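PDB 7D60: calcium homeostasis modulator protein 5 from Homo sapiens, which forms undecameric, cone-shaped large-pore channels in the membrane, with cation channel activity and gating that is probably regulated by membrane lipids. Local coordinates for the interface of chains A and B. Numbering follows the deposited sequence. Chains: chain A/B, Calcium homeostasis modulator protein 5.

Contact 1: the interface of chains A and B. Residues chain A 206-208, 211, 273, 276; chain B 86, 259, 262-263, 266.
The side-chain amide of A:Gln211 lies flat on the indole of B:Trp262. The two planes are 6° apart. CG of A:Gln211 sits over the five-membered ring, 3.9 Å from its centroid, and the amide carbon CD is 3.7 Å from CD1 of B:Trp262. The extended glutamine chain crosses the long direction of the tryptophan side chain, although its amide lies parallel to the indole. Its amide oxygen OE1 points on to B:Phe259 and lies 3.6 Å from ring atom CD1. A second glutamine covers that phenyl ring: CB of A:Gln273 stands over the centre of one face, 3.8 Å from the centroid. CG of B:Glu263 lies against the opposite face, near the rim. An alanine in place of B:Trp262 would probably open a gap under A:Gln211 and leave its amide freer to turn. The polar end is built round A:Ser208. Its hydroxyl OG donates to the carboxylate oxygen OE1 of B:Glu263 at 2.5 Å, meeting it from above the carboxylate plane. B:Lys86 NZ donates to the same OG at 3.0 Å and forms a salt bridge with B:Glu263 OE1 at 3.1 Å. The patch joins the start of helix 209-246 to helix 259-264 of the neighbouring subunit and so helps hold the cytoplasmic parts of the undecamer together.

Contact 2: the interface of chains A and B. Residues chain A 202-203, 207, 209, 212; chain B 74, 77-79.
A:Arg202 and B:Thr78 meet in the closer-packed part of this contact, where the end of helix 168-203 reaches the turn after helix 71-77. The backbone N of B:Gly79 donates a nearly straight hydrogen bond, 171° at H, to the carbonyl O of A:Arg202 at 2.9 Å. The arginine chain bends at chi2 (-73°) and chi3 (-74°), which folds the guanidinium back toward B:Thr78. The threonine OG1 lies in the guanidinium plane, at its edge. There it takes weak hydrogen bonds from NE and NH2 of A:Arg202, at 3.3 and 3.4 Å. CG of A:Arg202 lies above the rim of the B:Trp74 indole, 3.9 Å from CZ3. This arginine also binds phosphatidic acid. An alanine at A:Arg202 would probably leave B:Thr78 OG1 without these donors and the B:Trp74 ring without its aliphatic neighbour. A:Cys203 lies against the B:Phe77 carbonyl, its CA 3.6 Å from the O. The other side is looser. CD2 of A:Leu212 lies over one guanidinium face, toward the rim, and is 4.0 Å from CG2 of B:Thr78. The ring carbon CD1 of A:Tyr209 is 4.0 Å from the carbonyl O of B:Trp74. Within chain B, the hydroxyl OG1 of B:Thr78 donates to the carbonyl O of B:Trp74 at 2.5 Å.

Contact 3: the interface of chains A and B. Residues chain A 187-188, 191-192; chain B 57, 60-61, 64.
A:Cys188 sits at the apolar centre, between B:Ala57 and the indole of B:Trp60. Its sulfur SG touches CB of B:Ala57 at 3.7 Å and the pyrrole-ring carbon CD1 of B:Trp60 at the same distance. CG of B:Trp60 is anti to its backbone N (chi1 167°), and the indole reaches across to helix 168-203 with its NE1 side leading. The six-membered ring of the indole meets A:Phe192: CZ2 of B:Trp60 is 3.7 Å from ring atom CD1 of A:Phe192. The two side chains cross obliquely. On the other flank, CG2 of A:Ile187 meets CG2 of B:Val61 at 3.8 Å, one methyl against another. B:Ile64 closes the end near A:Phe192. Its CD1 is 4.0 Å from CA of A:Phe192, and within its own chain it lies over one face of the B:Trp60 ring, toward the rim. Bordering this apolar centre, the indole NE1 of B:Trp60 gives a weak hydrogen bond to the carbonyl O of A:Cys188 at 3.4 Å. Further out, the hydroxyl OG of A:Ser191 turns back to its own helix and donates to the carbonyl O of A:Ile187 at 3.0 Å. The patch packs helix S4 of one subunit against S2 of the next and helps join the subunits within the membrane.

Contact 4: the interface of chains A and B. Residues chain A 218, 222, 278, 282; chain B 237-238, 240-241.
A:Tyr218 holds CG anti to its backbone N (chi1 170°), which carries the phenol toward helix 209-246 of chain B. B:Asn241 has CG anti to its carbonyl carbon (chi1 -75°), and its amide turns to meet the phenol. The amide nitrogen ND2 of B:Asn241 donates a hydrogen bond to the phenol oxygen OH of A:Tyr218 at 3.0 Å. The oxygen lies in the amide plane, and the ring and amide planes are nearly perpendicular. The tyrosine ring is packed on both faces. CD2 and CG of B:Leu237 lie over one face, with CG 4.0 Å from CE1 of A:Tyr218. CB of A:Glu222 lies over the other face, toward the rim. CB of B:Ser238 is 3.8 Å from CE1 of A:Tyr218, and the backbone N of B:Ser238 lies at the ring edge. A:His282 comes to the same asparagine. Its imidazole carbon CD2 is 3.5 Å from ND2 of B:Asn241, a contact without a hydrogen bond. The ring and amide planes there are 36° apart. Behind it, the backbone N of A:Tyr278 donates to ND1 of A:His282 at 3.3 Å. This bond is likely to limit rotation of the imidazole. The site joins helices 209-246 and 280-287 of one subunit to helix 209-246 of the next, and so helps tie neighbouring cytoplasmic regions together in the channel.

Contact 1: the interface of chains A and B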
loop_
_atom_site.group_PDB
_atom_site.type_symbol
_atom_site.label_atom_id
_atom_site.label_comp_id
_atom_site.label_asym_id
_atom_site.label_seq_id
_atom_site.Cartn_x
_atom_site.Cartn_y
_atom_site.Cartn_z
ATOM N N LYS A 206 -18.123 -1.577 -59.317
ATOM C CA LYS A 206 -17.641 -2.253 -60.514
ATOM C C LYS A 206 -17.084 -3.637 -60.226
ATOM O O LYS A 206 -17.007 -4.461 -61.140
ATOM C CB LYS A 206 -16.568 -1.409 -61.196
ATOM C CG LYS A 206 -17.086 -0.129 -61.796
ATOM C CD LYS A 206 -18.029 -0.422 -62.938
ATOM C CE LYS A 206 -18.254 0.808 -63.790
ATOM N NZ LYS A 206 -19.701 1.115 -63.934
ATOM N N VAL A 207 -16.689 -3.905 -58.989
ATOM C CA VAL A 207 -16.102 -5.176 -58.608
ATOM C C VAL A 207 -17.005 -5.839 -57.577
ATOM O O VAL A 207 -17.844 -5.197 -56.946
ATOM C CB VAL A 207 -14.671 -5.001 -58.062
ATOM C CG1 VAL A 207 -13.793 -4.371 -59.103
ATOM C CG2 VAL A 207 -14.677 -4.150 -56.824
ATOM N N SER A 208 -16.827 -7.142 -57.413
ATOM C CA SER A 208 -17.602 -7.901 -56.447
ATOM C C SER A 208 -16.936 -7.810 -55.079
ATOM O O SER A 208 -16.024 -7.015 -54.868
ATOM C CB SER A 208 -17.765 -9.339 -56.916
ATOM O OG SER A 208 -18.814 -9.431 -57.858
ATOM N N GLN A 211 -12.910 -9.074 -54.834
ATOM C CA GLN A 211 -11.928 -8.198 -55.455
ATOM C C GLN A 211 -11.844 -6.857 -54.742
ATOM O O GLN A 211 -10.786 -6.226 -54.742
ATOM C CB GLN A 211 -12.269 -7.995 -56.925
ATOM C CG GLN A 211 -11.106 -7.578 -57.763
ATOM C CD GLN A 211 -11.450 -7.489 -59.221
ATOM O OE1 GLN A 211 -12.570 -7.780 -59.621
ATOM N NE2 GLN A 211 -10.488 -7.084 -60.030
ATOM N N GLN A 273 -12.568 -2.677 -65.769
ATOM C CA GLN A 273 -12.503 -4.125 -65.645
ATOM C C GLN A 273 -11.809 -4.798 -66.821
ATOM O O GLN A 273 -11.512 -5.993 -66.737
ATOM C CB GLN A 273 -13.910 -4.700 -65.469
ATOM C CG GLN A 273 -14.775 -4.652 -66.706
ATOM C CD GLN A 273 -16.252 -4.652 -66.373
ATOM O OE1 GLN A 273 -16.657 -4.233 -65.288
ATOM N NE2 GLN A 273 -17.066 -5.132 -67.302
ATOM N N GLN A 276 -7.286 -4.342 -65.231
ATOM C CA GLN A 276 -7.570 -4.108 -63.820
ATOM C C GLN A 276 -6.320 -3.575 -63.132
ATOM O O GLN A 276 -5.375 -4.316 -62.856
ATOM C CB GLN A 276 -8.099 -5.375 -63.159
ATOM C CG GLN A 276 -7.441 -6.672 -63.589
ATOM C CD GLN A 276 -8.246 -7.881 -63.185
ATOM O OE1 GLN A 276 -9.451 -7.789 -62.967
ATOM N NE2 GLN A 276 -7.581 -9.022 -63.066
ATOM N N LYS B 86 -26.283 -13.409 -60.919
ATOM C CA LYS B 86 -25.446 -14.144 -59.982
ATOM C C LYS B 86 -25.998 -14.116 -58.565
ATOM O O LYS B 86 -25.433 -14.770 -57.682
ATOM C CB LYS B 86 -24.021 -13.591 -59.995
ATOM C CG LYS B 86 -23.850 -12.281 -59.260
ATOM C CD LYS B 86 -22.479 -11.687 -59.526
ATOM C CE LYS B 86 -22.516 -10.175 -59.452
ATOM N NZ LYS B 86 -21.173 -9.586 -59.675
ATOM N N PHE B 259 -10.798 -11.198 -64.561
ATOM C CA PHE B 259 -12.041 -10.641 -64.043
ATOM C C PHE B 259 -13.150 -11.678 -64.014
ATOM O O PHE B 259 -14.012 -11.631 -63.133
ATOM C CB PHE B 259 -12.472 -9.434 -64.872
ATOM C CG PHE B 259 -13.653 -8.711 -64.307
ATOM C CD1 PHE B 259 -13.552 -8.028 -63.109
ATOM C CD2 PHE B 259 -14.870 -8.727 -64.964
ATOM C CE1 PHE B 259 -14.638 -7.370 -62.579
ATOM C CE2 PHE B 259 -15.961 -8.072 -64.438
ATOM C CZ PHE B 259 -15.842 -7.392 -63.245
ATOM N N TRP B 262 -12.600 -13.684 -60.786
ATOM C CA TRP B 262 -12.928 -12.956 -59.566
ATOM C C TRP B 262 -14.429 -12.941 -59.324
ATOM O O TRP B 262 -14.879 -13.043 -58.180
ATOM C CB TRP B 262 -12.414 -11.522 -59.650
ATOM C CG TRP B 262 -10.991 -11.274 -59.266
ATOM C CD1 TRP B 262 -10.009 -10.815 -60.078
ATOM C CD2 TRP B 262 -10.407 -11.404 -57.970
ATOM N NE1 TRP B 262 -8.843 -10.675 -59.385
ATOM C CE2 TRP B 262 -9.061 -11.027 -58.083
ATOM C CE3 TRP B 262 -10.886 -11.812 -56.728
ATOM C CZ2 TRP B 262 -8.192 -11.045 -57.007
ATOM C CZ3 TRP B 262 -10.020 -11.832 -55.663
ATOM C CH2 TRP B 262 -8.689 -11.450 -55.807
ATOM N N GLU B 263 -15.220 -12.800 -60.388
ATOM C CA GLU B 263 -16.665 -12.704 -60.231
ATOM C C GLU B 263 -17.318 -14.066 -60.056
ATOM O O GLU B 263 -18.388 -14.155 -59.450
ATOM C CB GLU B 263 -17.283 -11.989 -61.431
ATOM C CG GLU B 263 -16.765 -10.583 -61.663
ATOM C CD GLU B 263 -16.990 -9.651 -60.483
ATOM O OE1 GLU B 263 -18.149 -9.245 -60.260
ATOM O OE2 GLU B 263 -16.006 -9.314 -59.786
ATOM N N SER B 266 -17.327 -15.228 -56.335
ATOM C CA SER B 266 -18.083 -14.386 -55.418
ATOM C C SER B 266 -19.577 -14.676 -55.453
ATOM O O SER B 266 -20.368 -13.874 -54.956
ATOM C CB SER B 266 -17.834 -12.911 -55.725
ATOM O OG SER B 266 -16.588 -12.489 -55.215
#

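Contact 2: the interface of chains A and B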
loop_
_atom_site.group_PDB
_atom_site.type_symbol
_atom_site.label_atom_id
_atom_site.label_comp_id
_atom_site.label_asym_id
_atom_site.label_seq_id
_atom_site.Cartn_x
_atom_site.Cartn_y
_atom_site.Cartn_z
ATOM N N ARG A 202 -22.543 0.520 -52.932
ATOM C CA ARG A 202 -22.025 -0.839 -53.019
ATOM C C ARG A 202 -22.738 -1.643 -54.094
ATOM O O ARG A 202 -22.117 -2.476 -54.754
ATOM C CB ARG A 202 -22.152 -1.541 -51.674
ATOM C CG ARG A 202 -21.395 -0.881 -50.560
ATOM C CD ARG A 202 -19.917 -1.106 -50.690
ATOM N NE ARG A 202 -19.547 -2.467 -50.329
ATOM C CZ ARG A 202 -18.836 -2.786 -49.255
ATOM N NH1 ARG A 202 -18.423 -1.837 -48.429
ATOM N NH2 ARG A 202 -18.541 -4.053 -49.005
ATOM N N CYS A 203 -24.039 -1.411 -54.283
ATOM C CA CYS A 203 -24.783 -2.110 -55.323
ATOM C C CYS A 203 -24.364 -1.683 -56.718
ATOM O O CYS A 203 -24.576 -2.432 -57.673
ATOM C CB CYS A 203 -26.284 -1.878 -55.166
ATOM S SG CYS A 203 -27.105 -2.862 -53.906
ATOM N N VAL A 207 -16.689 -3.905 -58.989
ATOM C CA VAL A 207 -16.102 -5.176 -58.608
ATOM C C VAL A 207 -17.005 -5.839 -57.577
ATOM O O VAL A 207 -17.844 -5.197 -56.946
ATOM C CB VAL A 207 -14.671 -5.001 -58.062
ATOM C CG1 VAL A 207 -13.793 -4.371 -59.103
ATOM C CG2 VAL A 207 -14.677 -4.150 -56.824
ATOM N N TYR A 209 -17.394 -8.623 -54.130
ATOM C CA TYR A 209 -16.948 -8.472 -52.751
ATOM C C TYR A 209 -15.507 -8.921 -52.561
ATOM O O TYR A 209 -14.784 -8.344 -51.743
ATOM C CB TYR A 209 -17.865 -9.253 -51.808
ATOM C CG TYR A 209 -17.405 -9.212 -50.375
ATOM C CD1 TYR A 209 -17.597 -8.073 -49.603
ATOM C CD2 TYR A 209 -16.748 -10.295 -49.797
ATOM C CE1 TYR A 209 -17.165 -8.013 -48.295
ATOM C CE2 TYR A 209 -16.297 -10.238 -48.493
ATOM C CZ TYR A 209 -16.519 -9.098 -47.746
ATOM O OH TYR A 209 -16.087 -9.041 -46.443
ATOM N N LEU A 212 -12.937 -6.408 -54.133
ATOM C CA LEU A 212 -12.909 -5.186 -53.344
ATOM C C LEU A 212 -12.154 -5.368 -52.040
ATOM O O LEU A 212 -11.628 -4.395 -51.499
ATOM C CB LEU A 212 -14.334 -4.715 -53.070
ATOM C CG LEU A 212 -14.546 -3.319 -52.493
ATOM C CD1 LEU A 212 -14.350 -2.268 -53.549
ATOM C CD2 LEU A 212 -15.918 -3.216 -51.890
ATOM N N TRP B 74 -23.268 -7.408 -46.881
ATOM C CA TRP B 74 -22.403 -6.758 -47.852
ATOM C C TRP B 74 -21.809 -7.733 -48.849
ATOM O O TRP B 74 -21.516 -7.338 -49.978
ATOM C CB TRP B 74 -21.282 -6.004 -47.140
ATOM C CG TRP B 74 -21.770 -4.943 -46.216
ATOM C CD1 TRP B 74 -21.587 -4.893 -44.871
ATOM C CD2 TRP B 74 -22.524 -3.774 -46.559
ATOM N NE1 TRP B 74 -22.176 -3.772 -44.353
ATOM C CE2 TRP B 74 -22.760 -3.068 -45.371
ATOM C CE3 TRP B 74 -23.023 -3.257 -47.758
ATOM C CZ2 TRP B 74 -23.470 -1.876 -45.342
ATOM C CZ3 TRP B 74 -23.725 -2.079 -47.727
ATOM C CH2 TRP B 74 -23.944 -1.399 -46.528
ATOM N N PHE B 77 -24.669 -8.050 -51.658
ATOM C CA PHE B 77 -25.116 -6.942 -52.486
ATOM C C PHE B 77 -24.012 -6.201 -53.225
ATOM O O PHE B 77 -24.329 -5.443 -54.143
ATOM C CB PHE B 77 -25.893 -5.929 -51.636
ATOM C CG PHE B 77 -27.294 -6.354 -51.328
ATOM C CD1 PHE B 77 -28.189 -6.620 -52.349
ATOM C CD2 PHE B 77 -27.717 -6.496 -50.019
ATOM C CE1 PHE B 77 -29.478 -7.018 -52.068
ATOM C CE2 PHE B 77 -29.003 -6.892 -49.734
ATOM C CZ PHE B 77 -29.884 -7.153 -50.759
ATOM N N THR B 78 -22.745 -6.386 -52.861
ATOM C CA THR B 78 -21.659 -5.626 -53.472
ATOM C C THR B 78 -21.454 -6.055 -54.917
ATOM O O THR B 78 -21.179 -7.225 -55.192
ATOM C CB THR B 78 -20.371 -5.810 -52.683
ATOM O OG1 THR B 78 -20.592 -5.453 -51.319
ATOM C CG2 THR B 78 -19.284 -4.940 -53.243
ATOM N N GLY B 79 -21.599 -5.113 -55.840
ATOM C CA GLY B 79 -21.478 -5.428 -57.245
ATOM C C GLY B 79 -22.704 -6.069 -57.843
ATOM O O GLY B 79 -22.583 -6.848 -58.787
#

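Contact 3: the interface of chains A and B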
loop_
_atom_site.group_PDB
_atom_site.type_symbol
_atom_site.label_atom_id
_atom_site.label_comp_id
_atom_site.label_asym_id
_atom_site.label_seq_id
_atom_site.Cartn_x
_atom_site.Cartn_y
_atom_site.Cartn_z
ATOM N N ILE A 187 -32.621 11.794 -35.637
ATOM C CA ILE A 187 -31.827 10.575 -35.532
ATOM C C ILE A 187 -32.391 9.490 -36.441
ATOM O O ILE A 187 -31.642 8.750 -37.087
ATOM C CB ILE A 187 -31.761 10.118 -34.064
ATOM C CG1 ILE A 187 -31.003 11.135 -33.229
ATOM C CG2 ILE A 187 -31.058 8.793 -33.916
ATOM C CD1 ILE A 187 -31.116 10.905 -31.743
ATOM N N CYS A 188 -33.715 9.406 -36.544
ATOM C CA CYS A 188 -34.333 8.343 -37.325
ATOM C C CYS A 188 -34.217 8.575 -38.824
ATOM O O CYS A 188 -34.074 7.611 -39.581
ATOM C CB CYS A 188 -35.802 8.193 -36.940
ATOM S SG CYS A 188 -36.056 7.344 -35.385
ATOM N N SER A 191 -30.313 8.230 -39.908
ATOM C CA SER A 191 -29.857 6.845 -39.948
ATOM C C SER A 191 -30.369 6.126 -41.185
ATOM O O SER A 191 -29.671 5.273 -41.738
ATOM C CB SER A 191 -30.306 6.102 -38.694
ATOM O OG SER A 191 -29.594 6.545 -37.557
ATOM N N PHE A 192 -31.578 6.453 -41.632
ATOM C CA PHE A 192 -32.133 5.826 -42.821
ATOM C C PHE A 192 -31.497 6.357 -44.097
ATOM O O PHE A 192 -31.315 5.599 -45.053
ATOM C CB PHE A 192 -33.642 6.041 -42.856
ATOM C CG PHE A 192 -34.327 5.323 -43.968
ATOM C CD1 PHE A 192 -34.364 3.942 -43.996
ATOM C CD2 PHE A 192 -34.939 6.028 -44.987
ATOM C CE1 PHE A 192 -35.000 3.275 -45.018
ATOM C CE2 PHE A 192 -35.576 5.368 -46.012
ATOM C CZ PHE A 192 -35.606 3.989 -46.027
ATOM N N ALA B 57 -38.765 4.661 -31.503
ATOM C CA ALA B 57 -37.647 5.254 -32.230
ATOM C C ALA B 57 -36.279 4.691 -31.839
ATOM O O ALA B 57 -35.429 4.574 -32.726
ATOM C CB ALA B 57 -37.650 6.780 -32.104
ATOM N N TRP B 60 -36.118 1.511 -33.940
ATOM C CA TRP B 60 -35.831 1.695 -35.355
ATOM C C TRP B 60 -34.348 1.931 -35.597
ATOM O O TRP B 60 -33.813 1.512 -36.627
ATOM C CB TRP B 60 -36.663 2.857 -35.890
ATOM C CG TRP B 60 -36.267 3.361 -37.231
ATOM C CD1 TRP B 60 -35.453 4.415 -37.499
ATOM C CD2 TRP B 60 -36.686 2.848 -38.495
ATOM N NE1 TRP B 60 -35.328 4.586 -38.850
ATOM C CE2 TRP B 60 -36.078 3.636 -39.486
ATOM C CE3 TRP B 60 -37.511 1.793 -38.887
ATOM C CZ2 TRP B 60 -36.267 3.403 -40.841
ATOM C CZ3 TRP B 60 -37.698 1.565 -40.232
ATOM C CH2 TRP B 60 -37.080 2.364 -41.192
ATOM N N VAL B 61 -33.670 2.588 -34.659
ATOM C CA VAL B 61 -32.249 2.873 -34.806
ATOM C C VAL B 61 -31.428 1.605 -34.609
ATOM O O VAL B 61 -30.440 1.372 -35.316
ATOM C CB VAL B 61 -31.854 3.995 -33.825
ATOM C CG1 VAL B 61 -30.357 4.142 -33.684
ATOM C CG2 VAL B 61 -32.461 5.298 -34.273
ATOM N N ILE B 64 -31.496 -0.584 -37.889
ATOM C CA ILE B 64 -30.642 -0.127 -38.978
ATOM C C ILE B 64 -29.179 -0.402 -38.658
ATOM O O ILE B 64 -28.395 -0.784 -39.533
ATOM C CB ILE B 64 -30.931 1.361 -39.250
ATOM C CG1 ILE B 64 -32.174 1.488 -40.121
ATOM C CG2 ILE B 64 -29.765 2.084 -39.898
ATOM C CD1 ILE B 64 -32.677 2.876 -40.225
#

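Contact 4: the interface of chains A and B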
loop_
_atom_site.group_PDB
_atom_site.type_symbol
_atom_site.label_atom_id
_atom_site.label_comp_id
_atom_site.label_asym_id
_atom_site.label_seq_id
_atom_site.Cartn_x
_atom_site.Cartn_y
_atom_site.Cartn_z
ATOM N N TYR A 218 -4.449 -3.658 -50.780
ATOM C CA TYR A 218 -3.344 -3.103 -51.548
ATOM C C TYR A 218 -3.185 -1.614 -51.291
ATOM O O TYR A 218 -2.063 -1.125 -51.143
ATOM C CB TYR A 218 -3.544 -3.361 -53.038
ATOM C CG TYR A 218 -2.562 -2.602 -53.887
ATOM C CD1 TYR A 218 -1.216 -2.917 -53.862
ATOM C CD2 TYR A 218 -2.970 -1.551 -54.686
ATOM C CE1 TYR A 218 -0.309 -2.218 -54.620
ATOM C CE2 TYR A 218 -2.070 -0.850 -55.450
ATOM C CZ TYR A 218 -0.742 -1.189 -55.412
ATOM O OH TYR A 218 0.161 -0.494 -56.170
ATOM N N GLU A 222 0.184 0.201 -49.951
ATOM C CA GLU A 222 0.923 1.057 -50.858
ATOM C C GLU A 222 1.272 2.361 -50.160
ATOM O O GLU A 222 2.272 2.995 -50.495
ATOM C CB GLU A 222 0.114 1.333 -52.121
ATOM C CG GLU A 222 0.911 1.982 -53.229
ATOM C CD GLU A 222 0.050 2.428 -54.380
ATOM O OE1 GLU A 222 -1.187 2.341 -54.266
ATOM O OE2 GLU A 222 0.606 2.857 -55.407
ATOM N N TYR A 278 -5.125 -1.312 -59.679
ATOM C CA TYR A 278 -5.643 -1.053 -58.346
ATOM C C TYR A 278 -5.225 0.296 -57.786
ATOM O O TYR A 278 -5.634 0.639 -56.676
ATOM C CB TYR A 278 -5.218 -2.174 -57.400
ATOM C CG TYR A 278 -5.782 -3.509 -57.799
ATOM C CD1 TYR A 278 -7.117 -3.809 -57.577
ATOM C CD2 TYR A 278 -4.992 -4.459 -58.418
ATOM C CE1 TYR A 278 -7.642 -5.021 -57.951
ATOM C CE2 TYR A 278 -5.508 -5.670 -58.795
ATOM C CZ TYR A 278 -6.832 -5.945 -58.560
ATOM O OH TYR A 278 -7.347 -7.157 -58.936
ATOM N N HIS A 282 -0.117 2.098 -60.077
ATOM C CA HIS A 282 -0.096 0.826 -60.790
ATOM C C HIS A 282 -0.330 1.032 -62.281
ATOM O O HIS A 282 0.231 0.312 -63.110
ATOM C CB HIS A 282 -1.155 -0.097 -60.186
ATOM C CG HIS A 282 -1.118 -1.509 -60.682
ATOM N ND1 HIS A 282 -2.124 -2.407 -60.414
ATOM C CD2 HIS A 282 -0.199 -2.186 -61.407
ATOM C CE1 HIS A 282 -1.835 -3.571 -60.963
ATOM N NE2 HIS A 282 -0.673 -3.463 -61.575
ATOM N N LEU B 237 3.172 -6.805 -54.826
ATOM C CA LEU B 237 2.749 -5.905 -55.887
ATOM C C LEU B 237 3.158 -4.466 -55.609
ATOM O O LEU B 237 3.505 -3.734 -56.538
ATOM C CB LEU B 237 1.234 -5.993 -56.075
ATOM C CG LEU B 237 0.609 -5.189 -57.210
ATOM C CD1 LEU B 237 1.276 -5.524 -58.522
ATOM C CD2 LEU B 237 -0.874 -5.447 -57.286
ATOM N N SER B 238 3.139 -4.043 -54.347
ATOM C CA SER B 238 3.542 -2.681 -54.029
ATOM C C SER B 238 5.054 -2.513 -54.068
ATOM O O SER B 238 5.539 -1.410 -54.330
ATOM C CB SER B 238 2.996 -2.275 -52.664
ATOM O OG SER B 238 3.804 -2.777 -51.625
ATOM N N ARG B 240 6.878 -4.077 -56.319
ATOM C CA ARG B 240 7.179 -4.047 -57.743
ATOM C C ARG B 240 6.886 -2.682 -58.341
ATOM O O ARG B 240 7.651 -2.188 -59.174
ATOM C CB ARG B 240 6.373 -5.125 -58.460
ATOM C CG ARG B 240 6.665 -5.260 -59.930
ATOM C CD ARG B 240 5.564 -6.021 -60.620
ATOM N NE ARG B 240 4.482 -5.141 -61.036
ATOM C CZ ARG B 240 4.030 -5.058 -62.279
ATOM N NH1 ARG B 240 4.557 -5.811 -63.226
ATOM N NH2 ARG B 240 3.047 -4.228 -62.575
ATOM N N ASN B 241 5.787 -2.055 -57.930
ATOM C CA ASN B 241 5.364 -0.805 -58.545
ATOM C C ASN B 241 6.217 0.373 -58.109
ATOM O O ASN B 241 6.317 1.360 -58.838
ATOM C CB ASN B 241 3.899 -0.530 -58.217
ATOM C CG ASN B 241 2.960 -1.403 -58.998
ATOM O OD1 ASN B 241 3.323 -1.955 -60.029
ATOM N ND2 ASN B 241 1.740 -1.533 -58.514
#

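Distances here run between the centres of the C-alpha atoms of each contact. Contacts 1 and 2 are neighbours, about 9 Å apart, and both include A:Val207. Contact 4 lies about 18 Å from contact 1, and all three use helix 209-246 of chain A. Contact 3 is the remote one, about 23 Å from contact 2 and 40 Å from contact 4. It shares helix 168-203 of chain A with contact 2, near whose end contact 2 sits. The subunit boundary is therefore held both in the membrane and on the cytoplasmic side. Repeated round the ring, these contacts would help join the eleven subunits of the channel.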